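Local coordinates for arginase (RocF) (Helicobacter pylori, PDB 4G3H), which probably hydrolyses L-arginine to L-ornithine and urea with the help of two manganese ions, at residues Ile42-Cys47 and Phe78-Phe83. Residues are numbered along the deposited sequence; the frame is centred on the assembly and turned at random.
Sequences ITQERC and FEKKEF
T43 meets E82 head-on, the two side chains reaching toward each other from opposite directions. The T43 hydroxyl, set between its own backbone N and carbonyl carbon (chi1 66°), donates a very short hydrogen bond from OG1 to E82 OE1, modelled at 2.5 Å. The methyl CG2 of T43 also lies only 3.0 Å from E82 OE1, so the exact length of the bond is doubtful. Threonine suits this place because its short branch holds the hydroxyl close to the main chain, while glutamate, extended beyond CG, is long enough to span the distance from the other backbone. E82 OE1 also takes a hydrogen bond from the M1 backbone N, so two donors share one carboxylate oxygen, whose negative charge probably suits the amino group at the start of the chain. A water widens the contact: it donates to T43 OG1 at 3.0 Å and accepts from K80 NZ at 2.7 Å, joining hydroxyl and ammonium where they do not meet directly. Next along, Q44 stretches its extended chain across that of K80, and its amide end lies beside K80 NZ, probably turned over in the model. Polar side chains, three of them long, suit this small surface contact, away from the manganese site. It joins the run leading into edge strand 44-50 to the loop between helix 59-78 and strand 84-87, with the side chains of K80 and E82 resting on I2 of strand 2-8, which lies between those two strands in the parallel sheet.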
ATOM      1  N   ILE A  42      17.528  -1.367  10.340  1.00 21.67           N
ATOM      2  CA  ILE A  42      16.300  -0.814  10.901  1.00 20.98           C
ATOM      3  C   ILE A  42      16.641  -0.247  12.275  1.00 21.32           C
ATOM      4  O   ILE A  42      16.910  -0.993  13.218  1.00 18.36           O
ATOM      5  CB  ILE A  42      15.206  -1.899  11.033  1.00 24.39           C
ATOM      6  CG1 ILE A  42      14.859  -2.452   9.646  1.00 23.84           C
ATOM      7  CG2 ILE A  42      13.960  -1.311  11.692  1.00 25.10           C
ATOM      8  CD1 ILE A  42      13.894  -3.615   9.667  1.00 23.61           C
ATOM      9  N   THR A  43      16.638   1.079  12.375  1.00 21.55           N
ATOM     10  CA  THR A  43      16.989   1.767  13.614  1.00 21.80           C
ATOM     11  C   THR A  43      15.801   1.989  14.530  1.00 22.26           C
ATOM     12  O   THR A  43      15.962   2.353  15.691  1.00 23.09           O
ATOM     13  CB  THR A  43      17.615   3.143  13.321  1.00 21.12           C
ATOM     14  OG1 THR A  43      16.626   3.996  12.730  1.00 20.97           O
ATOM     15  CG2 THR A  43      18.796   3.003  12.362  1.00 19.31           C
ATOM     16  N   GLN A  44      14.605   1.771  14.013  1.00 21.62           N
ATOM     17  CA  GLN A  44      13.424   1.981  14.820  1.00 22.03           C
ATOM     18  C   GLN A  44      12.217   1.182  14.351  1.00 20.77           C
ATOM     19  O   GLN A  44      11.888   1.168  13.167  1.00 17.71           O
ATOM     20  CB  GLN A  44      13.089   3.476  14.837  1.00 37.87           C
ATOM     21  CG  GLN A  44      11.739   3.821  15.441  1.00 43.87           C
ATOM     22  CD  GLN A  44      11.462   5.315  15.431  1.00 47.36           C
ATOM     23  OE1 GLN A  44      10.315   5.743  15.326  1.00 50.35           O
ATOM     24  NE2 GLN A  44      12.515   6.114  15.552  1.00 50.25           N
ATOM     25  N   GLU A  45      11.578   0.506  15.299  1.00 19.80           N
ATOM     26  CA  GLU A  45      10.380  -0.265  15.023  1.00 19.28           C
ATOM     27  C   GLU A  45       9.233   0.463  15.712  1.00 18.86           C
ATOM     28  O   GLU A  45       9.140   0.463  16.944  1.00 17.24           O
ATOM     29  CB  GLU A  45      10.487  -1.689  15.591  1.00 23.16           C
ATOM     30  CG  GLU A  45       9.171  -2.474  15.517  1.00 21.93           C
ATOM     31  CD  GLU A  45       9.117  -3.654  16.472  1.00 24.74           C
ATOM     32  OE1 GLU A  45       9.970  -3.735  17.375  1.00 23.62           O
ATOM     33  OE2 GLU A  45       8.201  -4.497  16.332  1.00 27.02           O
ATOM     34  N   ARG A  46       8.371   1.100  14.926  1.00 21.41           N
ATOM     35  CA  ARG A  46       7.243   1.798  15.515  1.00 21.76           C
ATOM     36  C   ARG A  46       5.880   1.143  15.290  1.00 21.16           C
ATOM     37  O   ARG A  46       5.516   0.819  14.163  1.00 19.77           O
ATOM     38  CB  ARG A  46       7.117   3.246  15.032  1.00 28.64           C
ATOM     39  CG  ARG A  46       5.971   3.802  15.827  1.00 33.27           C
ATOM     40  CD  ARG A  46       5.216   5.012  15.478  1.00 36.39           C
ATOM     41  NE  ARG A  46       5.924   6.272  15.456  1.00 37.33           N
ATOM     42  CZ  ARG A  46       5.366   7.413  15.846  1.00 36.24           C
ATOM     43  NH1 ARG A  46       4.124   7.421  16.312  1.00 35.38           N
ATOM     44  NH2 ARG A  46       6.010   8.556  15.681  1.00 35.64           N
ATOM     45  N   CYS A  47       5.122   0.973  16.369  1.00 19.03           N
ATOM     46  CA  CYS A  47       3.786   0.406  16.274  1.00 19.36           C
ATOM     47  C   CYS A  47       2.822   1.572  16.128  1.00 18.84           C
ATOM     48  O   CYS A  47       2.906   2.546  16.877  1.00 17.78           O
ATOM     49  CB  CYS A  47       3.422  -0.385  17.535  1.00 23.86           C
ATOM     50  SG  CYS A  47       1.761  -1.140  17.459  1.00 26.62           S
ATOM     51  N   PHE A  78       6.889  10.172   8.447  1.00 25.42           N
ATOM     52  CA  PHE A  78       7.301  10.708   7.157  1.00 27.19           C
ATOM     53  C   PHE A  78       8.136  11.983   7.228  1.00 30.49           C
ATOM     54  O   PHE A  78       8.760  12.375   6.241  1.00 28.15           O
ATOM     55  CB  PHE A  78       6.078  10.926   6.265  1.00 23.07           C
ATOM     56  CG  PHE A  78       5.396   9.649   5.848  1.00 21.42           C
ATOM     57  CD1 PHE A  78       6.138   8.578   5.347  1.00 18.16           C
ATOM     58  CD2 PHE A  78       4.012   9.522   5.937  1.00 16.92           C
ATOM     59  CE1 PHE A  78       5.507   7.392   4.938  1.00 19.57           C
ATOM     60  CE2 PHE A  78       3.373   8.343   5.529  1.00 19.40           C
ATOM     61  CZ  PHE A  78       4.124   7.275   5.029  1.00 17.41           C
ATOM     62  N   GLU A  79       8.157  12.625   8.393  1.00 40.41           N
ATOM     63  CA  GLU A  79       8.935  13.845   8.562  1.00 45.02           C
ATOM     64  C   GLU A  79      10.409  13.551   8.839  1.00 47.82           C
ATOM     65  O   GLU A  79      11.256  14.432   8.711  1.00 48.69           O
ATOM     66  CB  GLU A  79       8.341  14.703   9.680  1.00 54.34           C
ATOM     67  CG  GLU A  79       7.053  15.406   9.269  1.00 58.21           C
ATOM     68  CD  GLU A  79       6.381  16.135  10.414  1.00 60.68           C
ATOM     69  OE1 GLU A  79       5.356  16.808  10.167  1.00 62.05           O
ATOM     70  OE2 GLU A  79       6.869  16.033  11.559  1.00 63.44           O
ATOM     71  N   LYS A  80      10.711  12.312   9.220  1.00 36.70           N
ATOM     72  CA  LYS A  80      12.093  11.911   9.480  1.00 38.55           C
ATOM     73  C   LYS A  80      12.759  11.665   8.128  1.00 39.13           C
ATOM     74  O   LYS A  80      12.079  11.396   7.139  1.00 37.10           O
ATOM     75  CB  LYS A  80      12.142  10.624  10.308  1.00 56.03           C
ATOM     76  CG  LYS A  80      11.447  10.711  11.651  1.00 59.98           C
ATOM     77  CD  LYS A  80      11.705   9.462  12.487  1.00 62.92           C
ATOM     78  CE  LYS A  80      13.186   9.323  12.824  1.00 65.15           C
ATOM     79  NZ  LYS A  80      13.486   8.139  13.678  1.00 65.11           N
ATOM     80  N   LYS A  81      14.084  11.746   8.087  1.00 53.10           N
ATOM     81  CA  LYS A  81      14.822  11.544   6.840  1.00 55.14           C
ATOM     82  C   LYS A  81      14.950  10.063   6.480  1.00 51.81           C
ATOM     83  O   LYS A  81      15.060   9.700   5.311  1.00 51.92           O
ATOM     84  CB  LYS A  81      16.222  12.152   6.961  1.00 94.94           C
ATOM     85  CG  LYS A  81      16.255  13.554   7.552  1.00103.38           C
ATOM     86  CD  LYS A  81      15.474  14.546   6.706  1.00108.82           C
ATOM     87  CE  LYS A  81      15.547  15.943   7.301  1.00111.29           C
ATOM     88  NZ  LYS A  81      15.032  15.973   8.698  1.00113.29           N
ATOM     89  N   GLU A  82      14.930   9.218   7.502  1.00 42.64           N
ATOM     90  CA  GLU A  82      15.073   7.780   7.341  1.00 37.55           C
ATOM     91  C   GLU A  82      13.975   7.132   6.488  1.00 33.24           C
ATOM     92  O   GLU A  82      12.799   7.465   6.618  1.00 31.71           O
ATOM     93  CB  GLU A  82      15.120   7.144   8.727  1.00 43.72           C
ATOM     94  CG  GLU A  82      15.961   5.893   8.796  1.00 47.19           C
ATOM     95  CD  GLU A  82      16.575   5.702  10.162  1.00 47.64           C
ATOM     96  OE1 GLU A  82      17.170   4.630  10.406  1.00 48.52           O
ATOM     97  OE2 GLU A  82      16.468   6.634  10.987  1.00 47.68           O
ATOM     98  N   PHE A  83      14.374   6.201   5.620  1.00 28.86           N
ATOM     99  CA  PHE A  83      13.440   5.512   4.733  1.00 25.18           C
ATOM    100  C   PHE A  83      12.453   4.657   5.524  1.00 23.58           C
ATOM    101  O   PHE A  83      12.848   3.874   6.390  1.00 22.06           O
ATOM    102  CB  PHE A  83      14.191   4.621   3.744  1.00 24.11           C
ATOM    103  CG  PHE A  83      13.338   4.144   2.609  1.00 23.20           C
ATOM    104  CD1 PHE A  83      13.200   4.912   1.458  1.00 23.23           C
ATOM    105  CD2 PHE A  83      12.619   2.959   2.713  1.00 22.91           C
ATOM    106  CE1 PHE A  83      12.351   4.506   0.426  1.00 23.21           C
ATOM    107  CE2 PHE A  83      11.767   2.546   1.688  1.00 20.17           C
ATOM    108  CZ  PHE A  83      11.634   3.321   0.547  1.00 21.04           C
TER
HETATM  109  O   HOH W   1      15.285   6.249  14.186  1.00 45.79           O